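PDB 3O0D: triacylglycerol lipase from Yarrowia lipolytica, which probably hydrolyses triacylglycerols as a secreted, glycosylated lipase of the alpha/beta-hydrolase fold. Local coordinates for residues L64-S69 with I95-I100; V232-F237 with A275-L280. All coordinates share one frame; numbering follows the deposited sequence.

In the fold
The two contacts lie in series along the chain, contact 1 closing before contact 2 opens, and their centres are about 18 Å apart. Contact 1 joins the turn leading into strand 68-75 of the large mixed sheet to helix 91-100, which probably belongs to the lid of this class 3 lipase. Contact 2 ties the loop between strands 222-227 and 247-250 to the loop that precedes helix 285-290. Helix 91-100 connects them directly: Ile95 packs on Val232, and Ile98 packs on Val235 and Pro236. The helix therefore bridges the turn before strand 68-75, next to the outermost strand 53-60, and a loop close to the likely Ser162-His289-Asp230 triad.

Contact 1 of 2, residues L64-S69 with I95-I100; sequences LIFDVS and ITDIRI
Phe66 turns the rim of its ring toward Asp97 and Ile98, two successive residues of helix 91-100, while its neighbour Ile65 meets Asp97 alone. The closest approach of the contact is Phe66 CE2 to Asp97 OD1, 3.6 Å, with Phe66 CZ only slightly farther from the same oxygen at 3.7 Å. This oxygen lies at the ring edge, near its plane, where the hydrogens carry a slight positive charge, so the approach is likely to be mildly attractive. The carboxylate is turned steeply, its plane 79° from that of the ring. Farther round the same edge, Phe66 CE1 rests 3.9 Å from Ile98 CG1. Phe66 can reach the helix because its CG stands anti to the carbonyl carbon (chi1 -75°), which swings the ring end closer than the start of the side chain would suggest.

The buried Phe66 ring against Ile98 and Asp97 OD1 makes the tight part. The other side, formed by Ile65 and Asp97 OD2, is looser and partly open to solvent: Ile65 CG2 approaches Asp97 OD2 at 4.0 Å, an aliphatic branch beside a charged oxygen that offers it no specific bond.

Ile65 and Phe66 occupy the middle of a type I turn from Leu64 to Asp67, closed by Asp67 N to Leu64 O at 3.1 Å. Asp67 OD2 also receives Leu64 N, which comes from above the carboxylate plane. Asp61 lies close to that oxygen, and the two acids may raise each other's affinity for a proton.

The turn leads into strand 68-75 and leans on helix 127-150, whose Gln131 and Ser132 bind Asp67 OD1 and Phe66 O; helix 91-100, probably part of the lid as in related class 3 lipases, meanwhile sets Ile95 against His289 of helix 285-290.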
ATOM      1  N   LEU A  64       9.213  17.454  -3.625  1.00 21.71           N
ATOM      2  CA  LEU A  64      10.181  16.466  -4.103  1.00 20.86           C
ATOM      3  C   LEU A  64       9.396  15.385  -4.789  1.00 20.61           C
ATOM      4  O   LEU A  64       8.167  15.234  -4.482  1.00 19.74           O
ATOM      5  CB  LEU A  64      10.941  15.861  -2.947  1.00 21.87           C
ATOM      6  CG  LEU A  64      11.690  16.941  -2.152  1.00 25.45           C
ATOM      7  CD1 LEU A  64      12.267  16.370  -0.837  1.00 24.40           C
ATOM      8  CD2 LEU A  64      12.810  17.563  -3.050  1.00 27.55           C
ATOM      9  N   ILE A  65      10.098  14.679  -5.679  1.00 18.63           N
ATOM     10  CA  ILE A  65       9.481  13.674  -6.549  1.00 21.23           C
ATOM     11  C   ILE A  65       8.893  12.527  -5.731  1.00 21.16           C
ATOM     12  O   ILE A  65       7.911  11.930  -6.137  1.00 20.98           O
ATOM     13  CB  ILE A  65      10.468  13.146  -7.631  1.00 21.10           C
ATOM     14  CG1 ILE A  65       9.747  12.180  -8.530  1.00 23.97           C
ATOM     15  CG2 ILE A  65      11.677  12.443  -7.029  1.00 19.73           C
ATOM     16  CD1 ILE A  65       8.696  12.901  -9.395  1.00 22.93           C
ATOM     17  N   PHE A  66       9.459  12.274  -4.564  1.00 20.73           N
ATOM     18  CA  PHE A  66       8.862  11.193  -3.697  1.00 19.93           C
ATOM     19  C   PHE A  66       7.982  11.660  -2.554  1.00 19.45           C
ATOM     20  O   PHE A  66       7.674  10.853  -1.620  1.00 20.32           O
ATOM     21  CB  PHE A  66       9.975  10.329  -3.201  1.00 20.92           C
ATOM     22  CG  PHE A  66      10.516   9.412  -4.250  1.00 23.89           C
ATOM     23  CD1 PHE A  66       9.853   8.225  -4.573  1.00 25.67           C
ATOM     24  CD2 PHE A  66      11.708   9.709  -4.900  1.00 25.87           C
ATOM     25  CE1 PHE A  66      10.342   7.395  -5.519  1.00 28.39           C
ATOM     26  CE2 PHE A  66      12.226   8.850  -5.855  1.00 20.63           C
ATOM     27  CZ  PHE A  66      11.561   7.731  -6.204  1.00 29.41           C
ATOM     28  N   ASP A  67       7.533  12.879  -2.607  1.00 16.96           N
ATOM     29  CA  ASP A  67       6.644  13.409  -1.586  1.00 18.91           C
ATOM     30  C   ASP A  67       5.198  12.891  -1.796  1.00 17.17           C
ATOM     31  O   ASP A  67       4.848  12.385  -2.881  1.00 15.72           O
ATOM     32  CB  ASP A  67       6.624  14.897  -1.604  1.00 19.60           C
ATOM     33  CG  ASP A  67       7.832  15.511  -0.846  1.00 22.67           C
ATOM     34  OD1 ASP A  67       8.591  14.784  -0.153  1.00 21.41           O
ATOM     35  OD2 ASP A  67       7.930  16.740  -0.926  1.00 23.33           O
ATOM     36  N   VAL A  68       4.402  13.041  -0.737  1.00 15.90           N
ATOM     37  CA  VAL A  68       3.117  12.367  -0.658  1.00 15.11           C
ATOM     38  C   VAL A  68       1.977  13.319  -0.366  1.00 12.47           C
ATOM     39  O   VAL A  68       2.153  14.461   0.162  1.00 13.37           O
ATOM     40  CB  VAL A  68       3.162  11.182   0.381  1.00 11.88           C
ATOM     41  CG1 VAL A  68       4.101  10.085   0.000  1.00 13.98           C
ATOM     42  CG2 VAL A  68       3.447  11.759   1.761  1.00 14.09           C
ATOM     43  N   SER A  69       0.727  12.873  -0.591  1.00 12.06           N
ATOM     44  CA  SER A  69      -0.452  13.613  -0.269  1.00 11.03           C
ATOM     45  C   SER A  69      -1.424  12.491   0.264  1.00 12.52           C
ATOM     46  O   SER A  69      -1.118  11.315   0.108  1.00 14.75           O
ATOM     47  CB  SER A  69      -1.122  14.209  -1.474  1.00 14.44           C
ATOM     48  OG  SER A  69      -0.241  15.246  -2.058  1.00 15.60           O
ATOM     49  N   ILE A  95       6.776   6.768 -11.636  1.00 15.04           N
ATOM     50  CA  ILE A  95       7.168   5.417 -12.015  1.00 16.01           C
ATOM     51  C   ILE A  95       8.468   5.477 -12.841  1.00 16.59           C
ATOM     52  O   ILE A  95       9.277   4.567 -12.784  1.00 18.48           O
ATOM     53  CB  ILE A  95       6.023   4.750 -12.817  1.00 15.26           C
ATOM     54  CG1 ILE A  95       4.863   4.554 -11.849  1.00 15.70           C
ATOM     55  CG2 ILE A  95       6.462   3.462 -13.589  1.00 14.01           C
ATOM     56  CD1 ILE A  95       3.487   4.397 -12.549  1.00 17.41           C
ATOM     57  N   THR A  96       8.601   6.559 -13.636  1.00 19.78           N
ATOM     58  CA  THR A  96       9.834   6.679 -14.435  1.00 22.78           C
ATOM     59  C   THR A  96      11.012   6.752 -13.486  1.00 22.21           C
ATOM     60  O   THR A  96      12.009   6.061 -13.706  1.00 24.61           O
ATOM     61  CB  THR A  96       9.822   7.891 -15.408  1.00 24.02           C
ATOM     62  OG1 THR A  96       8.705   7.784 -16.334  1.00 25.47           O
ATOM     63  CG2 THR A  96      11.115   7.870 -16.218  1.00 24.39           C
ATOM     64  N   ASP A  97      10.927   7.554 -12.422  1.00 21.93           N
ATOM     65  CA  ASP A  97      12.015   7.571 -11.469  1.00 22.63           C
ATOM     66  C   ASP A  97      12.313   6.254 -10.827  1.00 22.66           C
ATOM     67  O   ASP A  97      13.464   5.844 -10.649  1.00 23.37           O
ATOM     68  CB  ASP A  97      11.695   8.589 -10.412  1.00 24.06           C
ATOM     69  CG  ASP A  97      12.877   9.176  -9.868  1.00 32.15           C
ATOM     70  OD1 ASP A  97      13.618   8.421  -9.175  1.00 38.55           O
ATOM     71  OD2 ASP A  97      13.059  10.396 -10.147  1.00 39.81           O
ATOM     72  N   ILE A  98      11.279   5.523 -10.402  1.00 19.97           N
ATOM     73  CA  ILE A  98      11.524   4.280  -9.741  1.00 20.99           C
ATOM     74  C   ILE A  98      12.154   3.211 -10.636  1.00 23.50           C
ATOM     75  O   ILE A  98      12.979   2.392 -10.182  1.00 21.84           O
ATOM     76  CB  ILE A  98      10.154   3.746  -9.209  1.00 20.30           C
ATOM     77  CG1 ILE A  98       9.570   4.700  -8.203  1.00 18.34           C
ATOM     78  CG2 ILE A  98      10.237   2.307  -8.774  1.00 21.12           C
ATOM     79  CD1 ILE A  98       8.005   4.323  -7.905  1.00 22.98           C
ATOM     80  N   ARG A  99      11.725   3.208 -11.897  0.50 25.24           N
ATOM     81  CA  ARG A  99      12.069   2.212 -12.923  0.50 28.61           C
ATOM     82  C   ARG A  99      13.534   2.377 -13.374  0.50 30.58           C
ATOM     83  O   ARG A  99      14.247   1.401 -13.558  0.50 31.19           O
ATOM     84  CB  ARG A  99      11.124   2.434 -14.106  0.50 28.51           C
ATOM     85  CG  ARG A  99      10.855   1.231 -15.003  0.50 32.31           C
ATOM     86  CD  ARG A  99       9.760   1.574 -16.003  0.50 34.27           C
ATOM     87  NE  ARG A  99      10.132   2.666 -16.905  0.50 37.41           N
ATOM     88  CZ  ARG A  99       9.321   3.204 -17.820  0.50 35.58           C
ATOM     89  NH1 ARG A  99       8.077   2.759 -17.966  0.50 37.65           N
ATOM     90  NH2 ARG A  99       9.765   4.174 -18.604  0.50 36.20           N
ATOM     91  N   ILE A 100      13.965   3.627 -13.503  1.00 32.33           N
ATOM     92  CA  ILE A 100      15.224   4.014 -14.176  1.00 36.77           C
ATOM     93  C   ILE A 100      16.343   4.517 -13.245  1.00 38.53           C
ATOM     94  O   ILE A 100      17.527   4.287 -13.517  1.00 39.82           O
ATOM     95  CB  ILE A 100      14.935   5.149 -15.267  1.00 37.20           C
ATOM     96  CG1 ILE A 100      13.767   4.808 -16.228  1.00 40.58           C
ATOM     97  CG2 ILE A 100      16.174   5.517 -16.057  1.00 40.46           C
ATOM     98  CD1 ILE A 100      13.955   3.460 -17.017  1.00 39.47           C
TER

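Contact 2 of 2, residues V232-F237 with A275-L280; sequences VPQVPF and AGNTLL
Two segments of irregular backbone approach to 6.8 Å between Gln234 CA and Ala275 CA, the first a short 3-10 turn opening into an extended path with a cis peptide before Pro236, the second leaving a 3-10 turn at Gly276 for irregular loop. In this alpha/beta-hydrolase fold they belong to loops flanking the likely catalytic site: the first follows strand 222-227 and sets Val232 N on Asp230 OD1, the second runs on toward helix 285-290, which carries His289.

The contact is essentially the grip of one amide by another. Gln234 CG stands anti to its own carbonyl carbon (chi1 -48°), and the rest of the chain is extended, which carries the amide across to the second loop. Gln234 OE1 accepts Asn277 ND2 at 3.0 Å with an N-H...O angle of 155°. The donor sits well above the carbonyl plane of Gln234, 63° out of it, whereas the oxygen lies close to the amide plane of Asn277. The two amide planes stand steeply to each other. Asn277 CB also packs against Gln234 OE1, at 3.4 Å. Gln282 NE2 is a second donor to this oxygen. Asn277 OD1 in turn accepts Gly229 N, so both ends of its amide are engaged and its orientation is fixed.

Were a leucine in place of Gln234, Asn277 ND2 and Gln282 NE2 would probably lose their shared acceptor, and the bridging water would lose the amide that donates to it.

The nitrogen end of Gln234 works through that water: Gln234 NE2 donates to the ordered molecule at 3.0 Å. The water donates onward to Ala275 O, also at 3.0 Å. Its shortest bond, 2.6 Å, is the one it gives to Asn277 O.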
ATOM      1  N   VAL A 232       4.388  -2.069 -11.964  1.00 10.93           N
ATOM      2  CA  VAL A 232       4.878  -1.319 -10.747  1.00 11.57           C
ATOM      3  C   VAL A 232       5.304  -2.290  -9.640  1.00 14.08           C
ATOM      4  O   VAL A 232       6.338  -2.107  -8.992  1.00 13.32           O
ATOM      5  CB  VAL A 232       3.934  -0.217 -10.343  1.00 11.11           C
ATOM      6  CG1 VAL A 232       4.440   0.606  -9.065  1.00 13.86           C
ATOM      7  CG2 VAL A 232       3.810   0.780 -11.578  1.00 11.77           C
ATOM      8  N   PRO A 233       4.465  -3.302  -9.338  1.00 13.30           N
ATOM      9  CA  PRO A 233       4.896  -4.303  -8.369  1.00 12.32           C
ATOM     10  C   PRO A 233       6.098  -5.202  -8.733  1.00 13.04           C
ATOM     11  O   PRO A 233       6.528  -6.076  -7.966  1.00 13.50           O
ATOM     12  CB  PRO A 233       3.595  -5.155  -8.179  1.00 10.43           C
ATOM     13  CG  PRO A 233       2.503  -4.156  -8.434  1.00 10.28           C
ATOM     14  CD  PRO A 233       3.041  -3.467  -9.705  1.00 11.28           C
ATOM     15  N   GLN A 234       6.621  -5.038  -9.968  1.00 10.43           N
ATOM     16  CA  GLN A 234       7.803  -5.701 -10.403  1.00 13.02           C
ATOM     17  C   GLN A 234       9.070  -4.835 -10.359  1.00 13.89           C
ATOM     18  O   GLN A 234      10.144  -5.421 -10.608  1.00 18.81           O
ATOM     19  CB  GLN A 234       7.646  -6.213 -11.856  1.00 10.66           C
ATOM     20  CG  GLN A 234       6.267  -7.010 -12.061  1.00 14.23           C
ATOM     21  CD  GLN A 234       6.270  -7.777 -13.390  1.00 10.26           C
ATOM     22  OE1 GLN A 234       5.610  -7.350 -14.320  1.00 13.50           O
ATOM     23  NE2 GLN A 234       7.107  -8.818 -13.483  1.00 14.67           N
ATOM     24  N   VAL A 235       8.957  -3.567 -10.063  1.00 15.41           N
ATOM     25  CA  VAL A 235      10.150  -2.672  -9.953  1.00 16.17           C
ATOM     26  C   VAL A 235      10.278  -2.077  -8.545  1.00 17.06           C
ATOM     27  O   VAL A 235       9.366  -2.138  -7.748  1.00 15.54           O
ATOM     28  CB  VAL A 235      10.039  -1.545 -11.004  1.00 16.37           C
ATOM     29  CG1 VAL A 235       9.912  -2.131 -12.359  1.00 17.58           C
ATOM     30  CG2 VAL A 235       8.890  -0.647 -10.720  1.00 15.48           C
ATOM     31  N   PRO A 236      11.449  -1.523  -8.198  1.00 17.10           N
ATOM     32  CA  PRO A 236      12.646  -1.603  -9.023  1.00 20.81           C
ATOM     33  C   PRO A 236      13.137  -3.059  -8.947  1.00 24.38           C
ATOM     34  O   PRO A 236      12.913  -3.781  -7.933  1.00 25.42           O
ATOM     35  CB  PRO A 236      13.653  -0.692  -8.286  1.00 21.39           C
ATOM     36  CG  PRO A 236      13.026  -0.262  -7.050  1.00 18.29           C
ATOM     37  CD  PRO A 236      11.635  -0.880  -6.874  1.00 15.34           C
ATOM     38  N   PHE A 237      13.767  -3.518  -9.986  1.00 28.54           N
ATOM     39  CA  PHE A 237      14.293  -4.886  -9.948  1.00 34.10           C
ATOM     40  C   PHE A 237      15.826  -5.054  -9.763  1.00 37.19           C
ATOM     41  O   PHE A 237      16.351  -6.176  -9.883  1.00 38.25           O
ATOM     42  CB  PHE A 237      13.878  -5.606 -11.222  1.00 34.63           C
ATOM     43  CG  PHE A 237      14.062  -4.786 -12.459  1.00 36.61           C
ATOM     44  CD1 PHE A 237      13.012  -4.608 -13.352  1.00 37.11           C
ATOM     45  CD2 PHE A 237      15.299  -4.236 -12.759  1.00 40.08           C
ATOM     46  CE1 PHE A 237      13.182  -3.900 -14.517  1.00 39.93           C
ATOM     47  CE2 PHE A 237      15.459  -3.505 -13.925  1.00 38.55           C
ATOM     48  CZ  PHE A 237      14.396  -3.356 -14.793  1.00 38.89           C
ATOM     49  N   ALA A 275       4.795 -11.747 -10.842  1.00 13.08           N
ATOM     50  CA  ALA A 275       6.073 -12.173 -11.432  1.00 14.62           C
ATOM     51  C   ALA A 275       5.903 -12.844 -12.775  1.00 14.46           C
ATOM     52  O   ALA A 275       6.892 -12.944 -13.565  1.00 15.63           O
ATOM     53  CB  ALA A 275       6.896 -13.081 -10.453  1.00 13.10           C
ATOM     54  N   GLY A 276       4.729 -13.422 -13.023  1.00 12.57           N
ATOM     55  CA  GLY A 276       4.394 -14.075 -14.309  1.00 12.77           C
ATOM     56  C   GLY A 276       3.781 -13.160 -15.406  1.00 13.32           C
ATOM     57  O   GLY A 276       3.436 -13.705 -16.523  1.00 13.00           O
ATOM     58  N   ASN A 277       3.702 -11.869 -15.132  1.00 12.27           N
ATOM     59  CA  ASN A 277       3.176 -10.875 -16.166  1.00 10.93           C
ATOM     60  C   ASN A 277       3.981 -11.125 -17.490  1.00 13.92           C
ATOM     61  O   ASN A 277       5.224 -11.276 -17.426  1.00 12.79           O
ATOM     62  CB  ASN A 277       3.442  -9.494 -15.748  1.00 11.74           C
ATOM     63  CG  ASN A 277       2.368  -8.956 -14.758  1.00 13.11           C
ATOM     64  OD1 ASN A 277       1.275  -9.578 -14.628  1.00 14.46           O
ATOM     65  ND2 ASN A 277       2.684  -7.892 -14.041  1.00 11.37           N
ATOM     66  N   THR A 278       3.266 -11.278 -18.588  1.00 11.03           N
ATOM     67  CA  THR A 278       3.931 -11.530 -19.898  1.00 14.35           C
ATOM     68  C   THR A 278       4.286 -10.190 -20.511  1.00 12.32           C
ATOM     69  O   THR A 278       3.788  -9.182 -20.183  1.00 10.99           O
ATOM     70  CB  THR A 278       3.030 -12.278 -20.916  1.00 14.55           C
ATOM     71  OG1 THR A 278       1.942 -11.421 -21.304  1.00 15.85           O
ATOM     72  CG2 THR A 278       2.527 -13.581 -20.332  1.00 16.25           C
ATOM     73  N   LEU A 279       5.153 -10.227 -21.536  1.00 12.79           N
ATOM     74  CA  LEU A 279       5.537  -8.947 -22.193  1.00 12.60           C
ATOM     75  C   LEU A 279       4.371  -8.217 -22.800  1.00 12.34           C
ATOM     76  O   LEU A 279       4.264  -7.002 -22.628  1.00 14.25           O
ATOM     77  CB  LEU A 279       6.448  -9.363 -23.402  1.00 13.17           C
ATOM     78  CG  LEU A 279       7.037  -8.119 -24.085  1.00 16.25           C
ATOM     79  CD1 LEU A 279       8.102  -7.376 -23.246  1.00 19.83           C
ATOM     80  CD2 LEU A 279       7.706  -8.613 -25.448  1.00 19.72           C
ATOM     81  N   LEU A 280       3.435  -8.891 -23.457  1.00 11.17           N
ATOM     82  CA  LEU A 280       2.258  -8.239 -24.009  0.50 11.85           C
ATOM     83  C   LEU A 280       1.335  -7.676 -22.904  1.00 12.17           C
ATOM     84  O   LEU A 280       0.754  -6.617 -23.064  1.00 13.45           O
ATOM     85  CB  LEU A 280       1.453  -9.193 -24.870  0.50 12.94           C
ATOM     86  CG  LEU A 280       2.074  -9.478 -26.254  0.50 15.16           C
ATOM     87  CD1 LEU A 280       3.513  -9.564 -26.113  0.50 20.15           C
ATOM     88  CD2 LEU A 280       1.465 -10.705 -26.973  0.50 14.34           C
TER
HETATM   89  O   HOH W   1       7.141 -10.897 -15.701  1.00 18.76           O